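Local coordinates for Thiol:disulfide interchange protein, thioredoxin family protein (Chlorobaculum tepidum, PDB 3OR5), which probably acts as a thioredoxin-type thiol:disulfide oxidoreductase, perhaps exchanging disulfides in the course of cytochrome c biogenesis, at residues 39-44 with 104-109; 51-56 with 83-88; 58-63 with 68-73; 122-125 with 129-132. All coordinates share one frame; numbering follows the deposited sequence.

Interaction 1 (39-44 with 104-109); sequences VNFFAT and RAFNGY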
# COMPACT_ATOMS: atom_id res chain seq x y z
N VAL A 39 0.18 2.50 -0.13
CA VAL A 39 1.23 1.46 -0.28
C VAL A 39 1.42 0.89 1.13
O VAL A 39 1.73 1.63 2.06
CB VAL A 39 2.50 2.07 -0.79
CG1 VAL A 39 3.63 0.99 -0.86
CG2 VAL A 39 2.25 2.73 -2.18
N ASN A 40 1.20 -0.41 1.26
CA ASN A 40 1.13 -1.12 2.58
C ASN A 40 2.32 -2.04 2.62
O ASN A 40 2.41 -3.03 1.89
CB ASN A 40 -0.16 -1.92 2.70
CG ASN A 40 -0.19 -2.77 3.94
OD1 ASN A 40 0.07 -2.23 5.06
ND2 ASN A 40 -0.59 -3.93 3.83
N PHE A 41 3.26 -1.73 3.54
CA PHE A 41 4.41 -2.66 3.81
C PHE A 41 3.92 -3.56 4.88
O PHE A 41 3.48 -3.11 5.97
CB PHE A 41 5.64 -1.86 4.32
CG PHE A 41 6.35 -1.16 3.17
CD1 PHE A 41 7.51 -1.68 2.53
CD2 PHE A 41 5.82 0.06 2.72
CE1 PHE A 41 8.10 -1.02 1.44
CE2 PHE A 41 6.41 0.74 1.61
CZ PHE A 41 7.61 0.25 1.01
N PHE A 42 3.95 -4.85 4.60
CA PHE A 42 3.29 -5.83 5.50
C PHE A 42 4.01 -7.18 5.50
O PHE A 42 4.82 -7.43 4.59
CB PHE A 42 1.81 -6.13 5.07
CG PHE A 42 1.71 -6.94 3.81
CD1 PHE A 42 1.34 -8.29 3.87
CD2 PHE A 42 1.99 -6.37 2.55
CE1 PHE A 42 1.30 -9.07 2.72
CE2 PHE A 42 1.89 -7.17 1.36
CZ PHE A 42 1.57 -8.52 1.46
N ALA A 43 3.66 -8.07 6.49
CA ALA A 43 4.03 -9.43 6.39
C ALA A 43 2.81 -10.28 6.74
O ALA A 43 1.99 -9.86 7.56
CB ALA A 43 5.21 -9.77 7.38
N THR A 44 2.69 -11.43 6.07
CA THR A 44 1.46 -12.23 6.32
C THR A 44 1.56 -12.94 7.68
O THR A 44 0.54 -13.39 8.16
CB THR A 44 1.18 -13.28 5.26
OG1 THR A 44 2.08 -14.40 5.38
CG2 THR A 44 1.32 -12.65 3.84
N ARG A 104 13.73 1.46 -0.15
CA ARG A 104 14.41 2.79 -0.14
C ARG A 104 13.51 3.83 -0.81
O ARG A 104 13.63 5.02 -0.47
CB ARG A 104 15.74 2.71 -0.89
CG ARG A 104 16.85 1.98 -0.19
CD ARG A 104 18.18 2.34 -0.92
NE ARG A 104 18.31 1.60 -2.17
CZ ARG A 104 18.85 0.39 -2.23
NH1 ARG A 104 19.27 -0.19 -1.11
NH2 ARG A 104 18.91 -0.26 -3.39
N ALA A 105 12.62 3.45 -1.73
CA ALA A 105 11.68 4.38 -2.35
C ALA A 105 10.77 5.14 -1.35
O ALA A 105 10.43 6.30 -1.59
CB ALA A 105 10.83 3.74 -3.43
N PHE A 106 10.40 4.46 -0.26
CA PHE A 106 9.52 4.98 0.79
C PHE A 106 10.16 5.31 2.14
O PHE A 106 9.58 6.02 2.94
CB PHE A 106 8.34 4.02 0.98
CG PHE A 106 7.45 4.04 -0.17
CD1 PHE A 106 6.47 4.98 -0.29
CD2 PHE A 106 7.70 3.14 -1.25
CE1 PHE A 106 5.64 5.02 -1.42
CE2 PHE A 106 6.89 3.19 -2.35
CZ PHE A 106 5.87 4.07 -2.44
N ASN A 107 11.37 4.78 2.39
CA ASN A 107 12.05 4.98 3.65
C ASN A 107 12.20 6.44 4.03
O ASN A 107 12.17 6.74 5.26
CB ASN A 107 13.53 4.49 3.47
CG ASN A 107 13.78 3.25 4.15
OD1 ASN A 107 12.98 2.74 4.95
ND2 ASN A 107 14.95 2.69 3.82
N GLY A 108 12.41 7.28 3.03
CA GLY A 108 12.67 8.71 3.28
C GLY A 108 11.52 9.47 3.89
O GLY A 108 11.70 10.61 4.39
N TYR A 109 10.30 8.91 3.81
CA TYR A 109 9.11 9.64 4.34
C TYR A 109 8.87 9.44 5.82
O TYR A 109 7.96 10.06 6.40
CB TYR A 109 7.84 9.23 3.55
CG TYR A 109 7.96 9.46 2.07
CD1 TYR A 109 8.02 10.74 1.48
CD2 TYR A 109 7.97 8.38 1.23
CE1 TYR A 109 8.16 10.87 0.07
CE2 TYR A 109 8.12 8.52 -0.14
CZ TYR A 109 8.21 9.75 -0.70
OH TYR A 109 8.36 9.83 -2.07

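Interaction 2 (51-56 with 83-88); sequences SEIPDM and KNYMKT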
# COMPACT_ATOMS: atom_id res chain seq x y z
N SER A 51 -5.00 -8.92 10.63
CA SER A 51 -6.25 -8.31 11.06
C SER A 51 -6.74 -7.29 10.03
O SER A 51 -7.96 -7.21 9.67
CB SER A 51 -6.02 -7.60 12.40
OG SER A 51 -7.32 -7.21 12.85
N GLU A 52 -5.80 -6.57 9.48
CA GLU A 52 -6.21 -5.46 8.63
C GLU A 52 -6.35 -5.79 7.16
O GLU A 52 -7.17 -5.09 6.44
CB GLU A 52 -5.42 -4.20 8.83
CG GLU A 52 -4.06 -4.24 8.43
CD GLU A 52 -3.40 -2.83 8.56
OE1 GLU A 52 -3.78 -2.01 9.45
OE2 GLU A 52 -2.52 -2.55 7.73
N ILE A 53 -5.56 -6.76 6.68
CA ILE A 53 -5.64 -7.01 5.21
C ILE A 53 -7.05 -7.40 4.73
O ILE A 53 -7.44 -6.94 3.65
CB ILE A 53 -4.55 -7.97 4.77
CG1 ILE A 53 -3.23 -7.16 4.74
CG2 ILE A 53 -4.89 -8.58 3.34
CD1 ILE A 53 -1.99 -8.01 4.61
N PRO A 54 -7.83 -8.19 5.45
CA PRO A 54 -9.21 -8.45 4.96
C PRO A 54 -10.07 -7.19 4.87
O PRO A 54 -10.94 -7.09 3.96
CB PRO A 54 -9.78 -9.45 5.97
CG PRO A 54 -8.52 -10.17 6.44
CD PRO A 54 -7.41 -9.15 6.51
N ASP A 55 -9.86 -6.20 5.73
CA ASP A 55 -10.61 -4.93 5.64
C ASP A 55 -10.10 -4.17 4.41
O ASP A 55 -10.89 -3.54 3.77
CB ASP A 55 -10.38 -4.08 6.90
CG ASP A 55 -11.09 -4.73 8.15
OD1 ASP A 55 -12.04 -5.50 7.97
OD2 ASP A 55 -10.74 -4.42 9.30
N MSE A 56 -8.80 -4.21 4.16
CA MSE A 56 -8.22 -3.56 2.98
C MSE A 56 -8.88 -4.16 1.73
O MSE A 56 -9.19 -3.41 0.80
CB MSE A 56 -6.70 -3.72 2.89
CG MSE A 56 -6.10 -2.85 3.96
SE MSE A 56 -4.14 -3.20 4.03
CE MSE A 56 -3.74 -3.02 2.26
N LYS A 83 2.16 -15.83 -1.66
CA LYS A 83 1.24 -16.27 -2.73
C LYS A 83 0.05 -17.05 -2.14
O LYS A 83 -1.12 -16.84 -2.50
CB LYS A 83 2.00 -17.20 -3.70
CG LYS A 83 1.15 -17.78 -4.87
CD LYS A 83 1.33 -16.91 -6.09
CE LYS A 83 0.61 -17.54 -7.37
NZ LYS A 83 -0.86 -17.68 -7.03
N ASN A 84 0.29 -17.92 -1.16
CA ASN A 84 -0.84 -18.62 -0.53
C ASN A 84 -1.77 -17.73 0.29
O ASN A 84 -2.93 -17.91 0.26
CB ASN A 84 -0.36 -19.79 0.33
CG ASN A 84 -1.40 -20.86 0.39
OD1 ASN A 84 -1.90 -21.31 -0.68
ND2 ASN A 84 -1.81 -21.23 1.58
N TYR A 85 -1.24 -16.72 0.99
CA TYR A 85 -2.07 -15.79 1.70
C TYR A 85 -2.99 -15.00 0.72
O TYR A 85 -4.16 -14.78 0.99
CB TYR A 85 -1.16 -14.84 2.50
CG TYR A 85 -1.95 -13.99 3.45
CD1 TYR A 85 -2.63 -14.54 4.50
CD2 TYR A 85 -1.97 -12.59 3.26
CE1 TYR A 85 -3.37 -13.72 5.37
CE2 TYR A 85 -2.69 -11.78 4.14
CZ TYR A 85 -3.36 -12.34 5.17
OH TYR A 85 -4.07 -11.50 6.00
N MSE A 86 -2.41 -14.63 -0.40
CA MSE A 86 -3.19 -13.93 -1.44
C MSE A 86 -4.34 -14.80 -1.88
O MSE A 86 -5.43 -14.24 -2.11
CB MSE A 86 -2.29 -13.53 -2.62
CG MSE A 86 -1.38 -12.40 -2.26
SE MSE A 86 -0.14 -12.19 -3.77
CE MSE A 86 -1.32 -11.46 -5.03
N LYS A 87 -4.12 -16.10 -2.04
CA LYS A 87 -5.19 -17.00 -2.46
C LYS A 87 -6.23 -17.13 -1.36
O LYS A 87 -7.45 -16.97 -1.57
CB LYS A 87 -4.55 -18.35 -2.88
CG LYS A 87 -5.54 -19.37 -3.26
CD LYS A 87 -4.74 -20.58 -3.74
CE LYS A 87 -5.26 -21.87 -3.08
NZ LYS A 87 -5.00 -21.85 -1.57
N THR A 88 -5.79 -17.41 -0.13
CA THR A 88 -6.74 -17.62 0.99
C THR A 88 -7.58 -16.41 1.38
O THR A 88 -8.78 -16.52 1.65
CB THR A 88 -6.05 -18.23 2.25
OG1 THR A 88 -5.19 -17.27 2.89
CG2 THR A 88 -5.29 -19.36 1.86

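Interaction 3 (58-63 with 68-73); sequences QVQKTW and FTFVGI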
# COMPACT_ATOMS: atom_id res chain seq x y z
N GLN A 58 -11.81 -5.55 1.44
CA GLN A 58 -13.15 -5.02 1.26
C GLN A 58 -13.18 -3.58 0.75
O GLN A 58 -14.04 -3.20 -0.10
CB GLN A 58 -13.97 -5.10 2.56
CG GLN A 58 -15.46 -5.00 2.26
CD GLN A 58 -16.00 -6.17 1.42
OE1 GLN A 58 -15.83 -7.33 1.78
NE2 GLN A 58 -16.62 -5.85 0.26
N VAL A 59 -12.31 -2.73 1.30
CA VAL A 59 -12.23 -1.35 0.83
C VAL A 59 -11.81 -1.30 -0.68
O VAL A 59 -12.32 -0.46 -1.49
CB VAL A 59 -11.25 -0.53 1.73
CG1 VAL A 59 -11.01 0.88 1.14
CG2 VAL A 59 -11.88 -0.43 3.15
N GLN A 60 -10.89 -2.14 -1.07
CA GLN A 60 -10.49 -2.24 -2.50
C GLN A 60 -11.75 -2.51 -3.35
O GLN A 60 -11.87 -1.93 -4.44
CB GLN A 60 -9.45 -3.36 -2.68
CG GLN A 60 -9.02 -3.49 -4.12
CD GLN A 60 -8.02 -2.45 -4.53
OE1 GLN A 60 -7.42 -1.75 -3.71
NE2 GLN A 60 -7.77 -2.40 -5.81
N LYS A 61 -12.60 -3.42 -2.88
CA LYS A 61 -13.79 -3.78 -3.72
C LYS A 61 -14.71 -2.58 -3.86
O LYS A 61 -15.23 -2.36 -4.98
CB LYS A 61 -14.53 -4.90 -3.03
CG LYS A 61 -13.73 -6.26 -3.09
CD LYS A 61 -14.47 -7.39 -2.40
CE LYS A 61 -13.59 -8.57 -2.69
NZ LYS A 61 -13.97 -9.77 -1.85
N THR A 62 -14.88 -1.78 -2.83
CA THR A 62 -15.71 -0.57 -2.91
C THR A 62 -15.19 0.44 -3.93
O THR A 62 -15.98 1.10 -4.64
CB THR A 62 -15.83 0.06 -1.53
OG1 THR A 62 -16.43 -0.89 -0.63
CG2 THR A 62 -16.62 1.40 -1.59
N TRP A 63 -13.86 0.61 -4.00
CA TRP A 63 -13.27 1.73 -4.71
C TRP A 63 -12.45 1.39 -5.96
O TRP A 63 -11.87 2.30 -6.56
CB TRP A 63 -12.39 2.58 -3.71
CG TRP A 63 -13.16 3.17 -2.57
CD1 TRP A 63 -13.27 2.68 -1.31
CD2 TRP A 63 -13.92 4.38 -2.59
NE1 TRP A 63 -14.04 3.54 -0.49
CE2 TRP A 63 -14.46 4.57 -1.29
CE3 TRP A 63 -14.16 5.36 -3.59
CZ2 TRP A 63 -15.26 5.67 -0.95
CZ3 TRP A 63 -14.93 6.51 -3.23
CH2 TRP A 63 -15.50 6.60 -1.92
N PHE A 68 -8.97 4.51 -7.11
CA PHE A 68 -8.10 4.19 -5.91
C PHE A 68 -7.62 2.76 -5.98
O PHE A 68 -8.34 1.89 -6.52
CB PHE A 68 -8.93 4.34 -4.60
CG PHE A 68 -8.26 3.73 -3.40
CD1 PHE A 68 -7.24 4.43 -2.72
CD2 PHE A 68 -8.55 2.42 -3.05
CE1 PHE A 68 -6.51 3.75 -1.71
CE2 PHE A 68 -7.90 1.75 -2.04
CZ PHE A 68 -6.88 2.46 -1.33
N THR A 69 -6.40 2.51 -5.46
CA THR A 69 -6.00 1.08 -5.23
C THR A 69 -5.05 0.99 -4.04
O THR A 69 -4.31 1.94 -3.74
CB THR A 69 -5.28 0.49 -6.43
OG1 THR A 69 -5.11 -0.94 -6.27
CG2 THR A 69 -3.86 1.16 -6.77
N PHE A 70 -5.12 -0.14 -3.34
CA PHE A 70 -3.97 -0.49 -2.46
C PHE A 70 -2.84 -1.10 -3.31
O PHE A 70 -3.04 -1.63 -4.45
CB PHE A 70 -4.42 -1.53 -1.43
CG PHE A 70 -5.27 -0.96 -0.34
CD1 PHE A 70 -4.67 -0.30 0.71
CD2 PHE A 70 -6.66 -1.12 -0.35
CE1 PHE A 70 -5.50 0.25 1.70
CE2 PHE A 70 -7.47 -0.63 0.67
CZ PHE A 70 -6.89 0.08 1.70
N VAL A 71 -1.61 -1.01 -2.77
CA VAL A 71 -0.53 -1.78 -3.35
C VAL A 71 0.19 -2.38 -2.14
O VAL A 71 0.51 -1.64 -1.15
CB VAL A 71 0.45 -0.84 -4.03
CG1 VAL A 71 1.65 -1.63 -4.55
CG2 VAL A 71 -0.21 -0.09 -5.18
N GLY A 72 0.41 -3.69 -2.15
CA GLY A 72 1.09 -4.32 -0.96
C GLY A 72 2.55 -4.60 -1.30
O GLY A 72 2.88 -5.03 -2.41
N ILE A 73 3.45 -4.39 -0.35
CA ILE A 73 4.88 -4.75 -0.53
C ILE A 73 5.20 -5.63 0.68
O ILE A 73 5.13 -5.19 1.82
CB ILE A 73 5.75 -3.49 -0.57
CG1 ILE A 73 5.42 -2.69 -1.89
CG2 ILE A 73 7.28 -3.94 -0.57
CD1 ILE A 73 6.16 -1.32 -1.99

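Interaction 4 (122-125 with 129-132); sequences VIDA and VSGV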
# COMPACT_ATOMS: atom_id res chain seq x y z
N VAL A 122 0.06 7.07 2.39
CA VAL A 122 -1.18 7.52 1.65
C VAL A 122 -0.79 8.50 0.59
O VAL A 122 -0.19 9.55 0.90
CB VAL A 122 -2.16 8.16 2.61
CG1 VAL A 122 -3.45 8.57 1.80
CG2 VAL A 122 -2.56 7.24 3.83
N ILE A 123 -1.07 8.17 -0.68
CA ILE A 123 -0.74 9.05 -1.83
C ILE A 123 -2.05 9.58 -2.39
O ILE A 123 -2.96 8.80 -2.71
CB ILE A 123 0.04 8.32 -2.92
CG1 ILE A 123 1.48 8.05 -2.51
CG2 ILE A 123 0.17 9.24 -4.18
CD1 ILE A 123 1.62 6.86 -1.55
N ASP A 124 -2.18 10.89 -2.43
CA ASP A 124 -3.50 11.38 -2.81
C ASP A 124 -3.53 11.48 -4.34
O ASP A 124 -2.56 11.19 -5.03
CB ASP A 124 -3.80 12.69 -2.16
CG ASP A 124 -2.82 13.76 -2.53
OD1 ASP A 124 -2.18 13.76 -3.63
OD2 ASP A 124 -2.75 14.66 -1.66
N ALA A 125 -4.73 11.82 -4.85
CA ALA A 125 -4.98 11.81 -6.28
C ALA A 125 -4.21 12.93 -7.01
O ALA A 125 -4.09 12.83 -8.25
CB ALA A 125 -6.48 11.94 -6.56
N VAL A 129 2.57 12.38 -1.35
CA VAL A 129 2.41 11.58 -0.16
C VAL A 129 1.89 12.46 0.96
O VAL A 129 2.57 13.43 1.36
CB VAL A 129 3.75 10.98 0.30
CG1 VAL A 129 3.54 10.07 1.48
CG2 VAL A 129 4.39 10.21 -0.84
N SER A 130 0.69 12.18 1.45
CA SER A 130 -0.02 13.06 2.38
C SER A 130 0.15 12.62 3.81
O SER A 130 0.07 13.41 4.75
CB SER A 130 -1.55 12.89 2.07
OG SER A 130 -1.82 13.74 0.97
N GLY A 131 0.39 11.33 4.01
CA GLY A 131 0.38 10.84 5.39
C GLY A 131 0.98 9.43 5.47
O GLY A 131 1.12 8.71 4.47
N VAL A 132 1.32 9.07 6.69
CA VAL A 132 1.87 7.76 6.99
C VAL A 132 1.01 7.10 8.03
O VAL A 132 0.72 7.68 9.09
CB VAL A 132 3.37 7.88 7.46
CG1 VAL A 132 3.88 6.51 7.63
CG2 VAL A 132 4.24 8.67 6.42

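Interaction 1 (39-44 with 104-109)
V39 and F41, two residues apart on strand 36-42, both turn their side chains toward F106 of helix 100-107, and these three buried residues make the contact. At V39 both methyls meet the far end of the F106 ring. CG2 is 3.9 Å from F106 CZ, while CG1 stands 4.1 Å above the ring plane, displaced toward the rim, so the valine approaches over a face. The intervening N40 belongs to the other side of the strand, where it touches E52 and selenomethionine M56 of helix 47-63. F41 comes next and reaches with the outer end of its ring: CZ lies 3.7 Å from F106 CD2, and CZ and CE2 together also approach F106 CB and CG. This is an offset edge-to-face pair in which the edge of F41 is directed at the face of F106, with centroids 5.7 Å apart and planes at 66°. The chi1 of F106 (-69°) sets its CG anti to the carbonyl carbon, which carries the ring off the helix into reach of both partners. F42 again faces helix 47-63, touching C49 of the probable CxxC motif and I53. Around F106, the rings of F17 and F121 add further aromatic contacts, F17 edge-to-face, and P15 also touches it. Between the two segments carbon meets carbon throughout, with about 142 Å² buried, which implies that dispersion and the weak edge-to-face ring interaction carry this contact, with no polar group of either segment taking part.

Interaction 2 (51-56 with 83-88)
I53 and Y85 carry the apolar part of this helix-helix contact. Two branches of the isoleucine share one corner of the tyrosine ring: CD1 is 3.9 Å from Y85 CE2, near the ring plane at its edge, and CG2 is 4.0 Å from the same Y85 CE2. The ring can span the gap between helices whose nearest CA atoms, I53 and M86, are 9.9 Å apart, because its CG is anti to the backbone N (chi1 -171°) and the side chain extends straight toward helix 47-63.

Contacts of the phenolic oxygen form a second group. Y85 OH rests against carbon, 3.8 Å from I53 CB and 4.1 Å from P54 CD, the proline and tyrosine side chains crossing at about a right angle.

The polar bonds stay within each helix. On helix 79-89, K87 NZ donates to N84 OD1 at 3.3 Å, and T88 OG1 makes a weak bond to Y85 O. On helix 47-63 the run is kinked at P54 and D55, which lack the usual bond to the preceding turn.

I53 also touches F42, Y93 and the region of the probable CxxC motif, while Y85 touches T44 just ahead of it. A CxxC at the start of a helix that follows a beta strand is the hallmark of the thioredoxin fold, and this contact sets helix 79-89 beside that helix.

Interaction 3 (58-63 with 68-73)
Q60 reaches F70 and T69 through a side chain that leaves the helix extended, CG anti to the backbone N, and then bends at chi2 (79°), which swings the amide back toward the strand. The contact belongs to the beta-alpha-beta crossover of the thioredoxin fold, joining the last turns of helix 47-63 to strand 68-74; the two local axes run roughly antiparallel at 151° and approach to 7.9 Å.

Both ends of the Q60 amide are used. OE1 accepts the backbone N of F70 at 2.8 Å in a nearly straight bond (N-H...O 174°), in the carbonyl plane and on a lone pair. NE2 donates to T69 OG1 at 3.1 Å, the hydroxyl lying somewhat out of the amide plane. Two bonds to neighbouring residues fix the rotation of the buried amide and tie the helix to the start of the strand.

Apolar packing lies beside these bonds. V59 CG1 meets F70 CE2 at 3.9 Å, at the ring edge, and W63 CB meets F68 CD2 at 3.9 Å. Beyond CB the indole of W63 leads away to helix 139-150, where its NE1 bonds D143. F68 also supports F70: its CZ sits over the centre of the F70 ring, 3.6 Å above the plane. Neighbouring strand 36-42 contributes I38, touched by F68 and F70. The hydroxyl that receives Q60 NE2 is itself oriented by its own bond, T69 OG1 donating to F70 O at 2.8 Å.

Interaction 4 (122-125 with 129-132)
V122 and G131 pair antiparallel across the hairpin of strands 119-123 and 129-133, a mainly backbone contact at one margin of the central sheet. V122 supplies both hydrogen bonds: its N donates to G131 O at 2.9 Å with an N-H...O angle of 177°, and its O accepts S130 N at 2.8 Å. The same V122 O also receives a CA-H...O contact from V129 CA at 3.5 Å.

The register then slips. V122 faces G131 in a hydrogen-bonded pair, yet I123 faces V129 in a non-hydrogen-bonded one, with CA atoms 4.4 Å apart. S130 is the extra residue, which makes this a beta bulge; its helix-like backbone breaks the extended run and turns its CB toward the opposing strand. Strand 129-133 is one of the two outer strands of the five-stranded mixed sheet of this thioredoxin-like fold.

Side chains pack mainly on the face of I123 and V129, where I123 CG1 and V129 CG2 meet at 4.0 Å; A14 adjoins I123, and T12 and Y109 adjoin V129. V122 points to the other face and touches I38 of strand 36-42. Near the turn, the CG of D124 sits between its backbone N and carbonyl carbon (chi1 60°), a setting that brings the carboxylate over toward S130, with D124 OD2 2.9 Å from S130 OG. The other carboxylate oxygen, D124 OD1, accepts a hydrogen bond from the backbone N of N128 in the connecting loop.

Interactions 1, 3 and 4 all reach the five-stranded mixed sheet, ordered 95-97, 68-74, 36-42, 119-123, 129-133. Interactions 2 and 3 share helix 47-63, and their centres lie about 12 Å apart. Along the chain, interaction 3 is nested inside the loop closed by interaction 2, which is itself nested in that of interaction 1; interaction 4 follows in series. Interactions 1 and 3 sit on opposite sides of the chain's centre, their own centres about 16 Å apart, yet meet where N40 N lies 2.8 Å from V71 O. Interactions 2 and 4 are the most distant pair, centres about 22 Å apart. Interactions 1 and 3 pack helices on the sheet, interaction 4 closes its edge, and interaction 2 sets helix 79-89 beside helix 47-63, which carries the probable redox motif.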